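Local structure of multicopper oxidase type 1 (Nitrosomonas europaea, 3G5W) at residues C104-V108 with N109-T113; H308-K311 with V312-G315. The protein probably oxidises substrates at a blue copper and passes the electrons to a three-copper cluster, as laccase-like multicopper oxidases do. One frame throughout, in Å; residues are numbered along the deposited sequence.

Contact 1. Residues C104-V108 with N109-T113; sequences CHVNV and NEHVT. With CU (copper (II) ion), chain G; C2O (Cu-O-Cu linkage), chain K.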
ATOM      1  N   CYS A 104      14.203  -6.332  16.985  1.00 16.23           N
ATOM      2  CA  CYS A 104      14.464  -5.351  18.022  1.00 16.44           C
ATOM      3  C   CYS A 104      13.367  -4.295  17.985  1.00 16.72           C
ATOM      4  O   CYS A 104      12.802  -4.037  16.926  1.00 16.85           O
ATOM      5  CB  CYS A 104      15.810  -4.689  17.774  1.00 16.72           C
ATOM      6  SG  CYS A 104      16.336  -3.668  19.151  1.00 16.97           S
ATOM      7  N   HIS A 105      13.066  -3.689  19.132  1.00 17.12           N
ATOM      8  CA  HIS A 105      12.084  -2.605  19.185  1.00 18.04           C
ATOM      9  C   HIS A 105      12.690  -1.294  19.706  1.00 18.40           C
ATOM     10  O   HIS A 105      11.958  -0.384  20.103  1.00 18.43           O
ATOM     11  CB  HIS A 105      10.868  -3.004  20.023  1.00 17.88           C
ATOM     12  CG  HIS A 105       9.557  -2.541  19.454  1.00 19.51           C
ATOM     13  ND1 HIS A 105       9.248  -1.209  19.272  1.00 20.77           N
ATOM     14  CD2 HIS A 105       8.477  -3.239  19.022  1.00 18.98           C
ATOM     15  CE1 HIS A 105       8.033  -1.106  18.757  1.00 21.60           C
ATOM     16  NE2 HIS A 105       7.547  -2.323  18.592  1.00 21.02           N
ATOM     17  N   VAL A 106      14.022  -1.210  19.700  1.00 18.61           N
ATOM     18  CA  VAL A 106      14.745   0.026  20.027  1.00 19.14           C
ATOM     19  C   VAL A 106      15.042   0.766  18.723  1.00 19.55           C
ATOM     20  O   VAL A 106      15.480   0.154  17.749  1.00 19.38           O
ATOM     21  CB  VAL A 106      16.089  -0.265  20.778  1.00 19.13           C
ATOM     22  CG1 VAL A 106      16.895   1.015  20.997  1.00 19.39           C
ATOM     23  CG2 VAL A 106      15.835  -0.953  22.125  1.00 19.29           C
ATOM     24  N   ASN A 107      14.792   2.076  18.691  1.00 19.84           N
ATOM     25  CA  ASN A 107      15.177   2.901  17.537  1.00 20.50           C
ATOM     26  C   ASN A 107      14.978   2.191  16.200  1.00 20.57           C
ATOM     27  O   ASN A 107      15.903   2.094  15.384  1.00 20.03           O
ATOM     28  CB  ASN A 107      16.634   3.367  17.676  1.00 21.23           C
ATOM     29  CG  ASN A 107      16.857   4.205  18.907  1.00 22.91           C
ATOM     30  OD1 ASN A 107      15.906   4.669  19.536  1.00 24.71           O
ATOM     31  ND2 ASN A 107      18.119   4.398  19.270  1.00 26.07           N
ATOM     32  N   VAL A 108      13.760   1.698  15.980  1.00 20.63           N
ATOM     33  CA  VAL A 108      13.496   0.778  14.868  1.00 21.06           C
ATOM     34  C   VAL A 108      13.802   1.368  13.487  1.00 21.15           C
ATOM     35  O   VAL A 108      14.231   0.640  12.584  1.00 21.00           O
ATOM     36  CB  VAL A 108      12.064   0.203  14.916  1.00 20.82           C
ATOM     37  CG1 VAL A 108      11.886  -0.618  16.182  1.00 21.24           C
ATOM     38  CG2 VAL A 108      11.028   1.318  14.859  1.00 21.02           C
ATOM     39  N   ASN A 109      13.589   2.676  13.336  1.00 21.14           N
ATOM     40  CA  ASN A 109      13.953   3.391  12.111  1.00 21.41           C
ATOM     41  C   ASN A 109      15.393   3.136  11.651  1.00 21.31           C
ATOM     42  O   ASN A 109      15.692   3.238  10.457  1.00 21.56           O
ATOM     43  CB  ASN A 109      13.697   4.895  12.262  1.00 21.44           C
ATOM     44  CG  ASN A 109      14.416   5.495  13.451  1.00 22.12           C
ATOM     45  OD1 ASN A 109      14.190   5.092  14.593  1.00 22.55           O
ATOM     46  ND2 ASN A 109      15.280   6.480  13.192  1.00 22.71           N
ATOM     47  N   GLU A 110      16.274   2.811  12.601  1.00 21.36           N
ATOM     48  CA  GLU A 110      17.630   2.349  12.287  1.00 21.30           C
ATOM     49  C   GLU A 110      17.816   0.837  12.488  1.00 21.19           C
ATOM     50  O   GLU A 110      18.261   0.139  11.575  1.00 20.90           O
ATOM     51  CB  GLU A 110      18.693   3.104  13.103  1.00 21.46           C
ATOM     52  CG  GLU A 110      20.132   2.749  12.675  1.00 21.92           C
ATOM     53  CD  GLU A 110      21.180   2.969  13.767  1.00 23.76           C
ATOM     54  OE1 GLU A 110      20.915   3.738  14.716  1.00 24.42           O
ATOM     55  OE2 GLU A 110      22.274   2.361  13.676  1.00 23.51           O
ATOM     56  N   HIS A 111      17.489   0.347  13.683  1.00 21.24           N
ATOM     57  CA  HIS A 111      17.850  -1.020  14.094  1.00 21.16           C
ATOM     58  C   HIS A 111      17.186  -2.112  13.256  1.00 21.30           C
ATOM     59  O   HIS A 111      17.847  -3.073  12.850  1.00 20.86           O
ATOM     60  CB  HIS A 111      17.565  -1.242  15.589  1.00 21.12           C
ATOM     61  CG  HIS A 111      18.499  -0.503  16.508  1.00 20.77           C
ATOM     62  ND1 HIS A 111      18.850  -0.981  17.753  1.00 21.32           N
ATOM     63  CD2 HIS A 111      19.160   0.669  16.356  1.00 20.10           C
ATOM     64  CE1 HIS A 111      19.670  -0.124  18.337  1.00 21.55           C
ATOM     65  NE2 HIS A 111      19.882   0.882  17.506  1.00 20.53           N
ATOM     66  N   VAL A 112      15.889  -1.962  12.995  1.00 21.62           N
ATOM     67  CA  VAL A 112      15.160  -2.946  12.186  1.00 21.78           C
ATOM     68  C   VAL A 112      15.383  -2.679  10.694  1.00 22.24           C
ATOM     69  O   VAL A 112      15.793  -3.573   9.956  1.00 22.05           O
ATOM     70  CB  VAL A 112      13.639  -3.003  12.529  1.00 22.09           C
ATOM     71  CG1 VAL A 112      12.933  -4.086  11.710  1.00 21.55           C
ATOM     72  CG2 VAL A 112      13.441  -3.282  13.998  1.00 21.33           C
ATOM     73  N   THR A 113      15.134  -1.441  10.266  1.00 22.55           N
ATOM     74  CA  THR A 113      15.286  -1.058   8.858  1.00 23.14           C
ATOM     75  C   THR A 113      16.658  -1.397   8.259  1.00 23.08           C
ATOM     76  O   THR A 113      16.728  -1.967   7.163  1.00 22.85           O
ATOM     77  CB  THR A 113      14.970   0.445   8.640  1.00 23.29           C
ATOM     78  OG1 THR A 113      13.657   0.733   9.140  1.00 24.24           O
ATOM     79  CG2 THR A 113      15.043   0.822   7.157  1.00 23.64           C
TER
HETATM   80 CU    CU G   1      18.227  -2.819  18.596  1.00 23.24          CU
HETATM   81 CU2  C2O K   3       5.566  -2.734  17.962  1.00 21.92          CU
HETATM   82 CU3  C2O K   3       6.893  -5.955  14.334  1.00 20.54          CU
HETATM   83  O1  C2O K   3       6.274  -3.849  16.491  1.00 41.71           O

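Contact 2. Residues H308-K311 with V312-G315; sequences HNSK and VFKG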
ATOM      1  N   HIS A 308      17.340 -22.879  14.829  1.00 22.88           N
ATOM      2  CA  HIS A 308      18.316 -23.262  13.816  1.00 23.02           C
ATOM      3  C   HIS A 308      19.184 -22.085  13.392  1.00 22.95           C
ATOM      4  O   HIS A 308      18.699 -21.134  12.773  1.00 22.24           O
ATOM      5  CB  HIS A 308      17.619 -23.908  12.605  1.00 23.34           C
ATOM      6  CG  HIS A 308      16.832 -25.132  12.958  1.00 23.99           C
ATOM      7  ND1 HIS A 308      17.417 -26.369  13.116  1.00 25.86           N
ATOM      8  CD2 HIS A 308      15.516 -25.300  13.227  1.00 25.15           C
ATOM      9  CE1 HIS A 308      16.491 -27.251  13.449  1.00 25.55           C
ATOM     10  NE2 HIS A 308      15.329 -26.627  13.524  1.00 25.97           N
ATOM     11  N   ASN A 309      20.468 -22.153  13.752  1.00 22.68           N
ATOM     12  CA  ASN A 309      21.460 -21.220  13.223  1.00 23.05           C
ATOM     13  C   ASN A 309      21.866 -21.687  11.841  1.00 23.00           C
ATOM     14  O   ASN A 309      21.683 -22.856  11.504  1.00 23.37           O
ATOM     15  CB  ASN A 309      22.701 -21.169  14.115  1.00 23.29           C
ATOM     16  CG  ASN A 309      22.385 -20.738  15.523  1.00 23.94           C
ATOM     17  OD1 ASN A 309      21.622 -19.799  15.744  1.00 24.25           O
ATOM     18  ND2 ASN A 309      22.967 -21.431  16.492  1.00 25.34           N
ATOM     19  N   SER A 310      22.425 -20.788  11.039  1.00 22.93           N
ATOM     20  CA  SER A 310      22.894 -21.174   9.716  1.00 23.30           C
ATOM     21  C   SER A 310      24.123 -20.411   9.285  1.00 23.30           C
ATOM     22  O   SER A 310      24.147 -19.186   9.363  1.00 23.01           O
ATOM     23  CB  SER A 310      21.807 -20.972   8.667  1.00 23.34           C
ATOM     24  OG  SER A 310      22.337 -21.261   7.375  1.00 24.35           O
ATOM     25  N   LYS A 311      25.119 -21.145   8.793  1.00 23.08           N
ATOM     26  CA  LYS A 311      26.336 -20.553   8.241  1.00 23.61           C
ATOM     27  C   LYS A 311      26.050 -19.782   6.950  1.00 23.03           C
ATOM     28  O   LYS A 311      26.834 -18.924   6.551  1.00 23.18           O
ATOM     29  CB  LYS A 311      27.405 -21.626   7.998  1.00 23.56           C
ATOM     30  CG  LYS A 311      27.959 -22.273   9.271  1.00 24.68           C
ATOM     31  CD  LYS A 311      29.046 -23.295   8.924  1.00 25.22           C
ATOM     32  CE  LYS A 311      29.509 -24.085  10.146  1.00 28.34           C
ATOM     33  NZ  LYS A 311      30.649 -23.431  10.852  1.00 30.61           N
ATOM     34  N   VAL A 312      24.929 -20.090   6.302  1.00 22.67           N
ATOM     35  CA  VAL A 312      24.488 -19.357   5.112  1.00 22.41           C
ATOM     36  C   VAL A 312      24.271 -17.863   5.412  1.00 21.96           C
ATOM     37  O   VAL A 312      24.616 -17.005   4.595  1.00 21.83           O
ATOM     38  CB  VAL A 312      23.195 -19.973   4.510  1.00 22.58           C
ATOM     39  CG1 VAL A 312      22.680 -19.140   3.317  1.00 22.78           C
ATOM     40  CG2 VAL A 312      23.430 -21.437   4.097  1.00 22.92           C
ATOM     41  N   PHE A 313      23.714 -17.570   6.588  1.00 21.64           N
ATOM     42  CA  PHE A 313      23.368 -16.196   6.979  1.00 21.86           C
ATOM     43  C   PHE A 313      24.399 -15.510   7.885  1.00 22.27           C
ATOM     44  O   PHE A 313      24.259 -14.325   8.206  1.00 21.65           O
ATOM     45  CB  PHE A 313      21.998 -16.171   7.659  1.00 21.35           C
ATOM     46  CG  PHE A 313      20.891 -16.714   6.811  1.00 20.91           C
ATOM     47  CD1 PHE A 313      20.714 -16.269   5.503  1.00 19.12           C
ATOM     48  CD2 PHE A 313      20.009 -17.656   7.324  1.00 21.39           C
ATOM     49  CE1 PHE A 313      19.681 -16.770   4.707  1.00 20.01           C
ATOM     50  CE2 PHE A 313      18.967 -18.164   6.533  1.00 21.72           C
ATOM     51  CZ  PHE A 313      18.808 -17.712   5.223  1.00 20.40           C
ATOM     52  N   LYS A 314      25.417 -16.258   8.304  1.00 23.12           N
ATOM     53  CA  LYS A 314      26.410 -15.746   9.240  1.00 24.21           C
ATOM     54  C   LYS A 314      27.313 -14.702   8.592  1.00 24.73           C
ATOM     55  O   LYS A 314      27.795 -14.892   7.471  1.00 24.51           O
ATOM     56  CB  LYS A 314      27.247 -16.892   9.818  1.00 24.62           C
ATOM     57  CG  LYS A 314      28.103 -16.471  10.993  1.00 26.81           C
ATOM     58  CD  LYS A 314      28.556 -17.658  11.821  1.00 30.63           C
ATOM     59  CE  LYS A 314      29.465 -17.205  12.951  1.00 32.21           C
ATOM     60  NZ  LYS A 314      28.723 -16.371  13.947  1.00 33.98           N
ATOM     61  N   GLY A 315      27.536 -13.598   9.301  1.00 25.17           N
ATOM     62  CA  GLY A 315      28.443 -12.560   8.827  1.00 26.48           C
ATOM     63  C   GLY A 315      29.819 -12.693   9.456  1.00 27.47           C
ATOM     64  O   GLY A 315      30.163 -13.749  10.007  1.00 27.65           O
TER
HETATM   65  O   HOH W   1      28.074 -16.674   5.526  1.00 41.66           O

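Contact 1. Residues C104-V108 with N109-T113
Cys104 and His111 meet on one copper ion, the blue (type 1) centre carried by the ligand loop of a cupredoxin domain. Cys104 SG and His111 ND1 each bind the ion; the Cys104 SG–Cu bond is 2.1 Å. His56 is a further ligand, and Met117 completes the site. With chi1 at -170° the sulfur stands anti to the Cys104 nitrogen, which brings SG onto the copper and to the edge of the His111 ring, 3.9 Å from His111 ND1. The next residue, His105, turns the other way and binds a copper of the Cu-O-Cu group through NE2; His205 and His251 of a second subunit share that metal. Adjacent residues thus join the blue copper to the cluster, the link used for electron transfer in multicopper oxidases.

A second shell packs around these ligands. Val106 N gives its hydrogen to Cys104 SG over 3.4 Å, nearly straight at 164°, and is likely to draw some electron density off the thiolate. Asn107 lays CB over a face of the His111 imidazole, 4.3 Å from the ring centroid, while Val106 CG1 runs alongside and reaches His111 CE1 at 4.0 Å. Asn107 sits at the N-cap of helix 108-114, yet its backbone does the bonding: Asn107 O accepts from both Glu110 N and His111 N, the latter at 2.9 Å. That holds the His111 backbone from which the imidazole reaches the copper.

At the next residue, Val108 O takes bonds from Val112 N and Thr113 N. Beside them Val108 CG1 rests on Val112 CG2 at 3.8 Å, and that same methyl, Val112 CG2, presses against Cys104 O at 3.1 Å.

Contact 2. Residues H308-K311 with V312-G315
A local turn contact, Ser310 with Val312 and Phe313, bends the loop between strands 306-308 and 316-317 at the protein surface. Ser310 OG, placed opposite its own nitrogen about CA–CB (chi1 175°), accepts the hydrogen of Val312 N at 3.0 Å and also lies 3.3 Å from Val312 CB. This is an ST turn. It coincides with a beta turn in which Phe313 N bonds to Ser310 O at 3.2 Å. The chain thereby passes from the edge strand of one sheet of the first cupredoxin domain to a short strand of the other. Ser310 CB approaches Phe313 CD2 at 4.0 Å; the phenyl ring is buried, with Tyr297 meeting it edge-to-face and Pro32 packing on it. An alanine in place of the serine would remove the oxygen and is likely to leave Val312 N without its acceptor and the turn less firmly held. Further along, a weak bond from Lys314 N to Lys311 O, 3.5 Å, continues the turn, and a water donates to both Lys311 O, at 2.8 Å, and Lys314 O, at 2.7 Å.

How the contacts relate
Contact 1 and contact 2 belong to the same cupredoxin domain but do not touch: their centres lie 21 Å apart and their nearest atoms about 14 Å. One mixed sheet joins them. Strand 98-103 delivers the chain into contact 1, and strand 306-308, at an edge of that sheet, delivers it into contact 2, with strands 118-124 and 35-39 between. Their roles diverge. Residues 104-113 supply ligands to two copper centres and pack against a second subunit, whereas 308-315 lie away from the copper sites and are touched by no other protein chain of the assembly, although a glycerol bonds to Lys311 N.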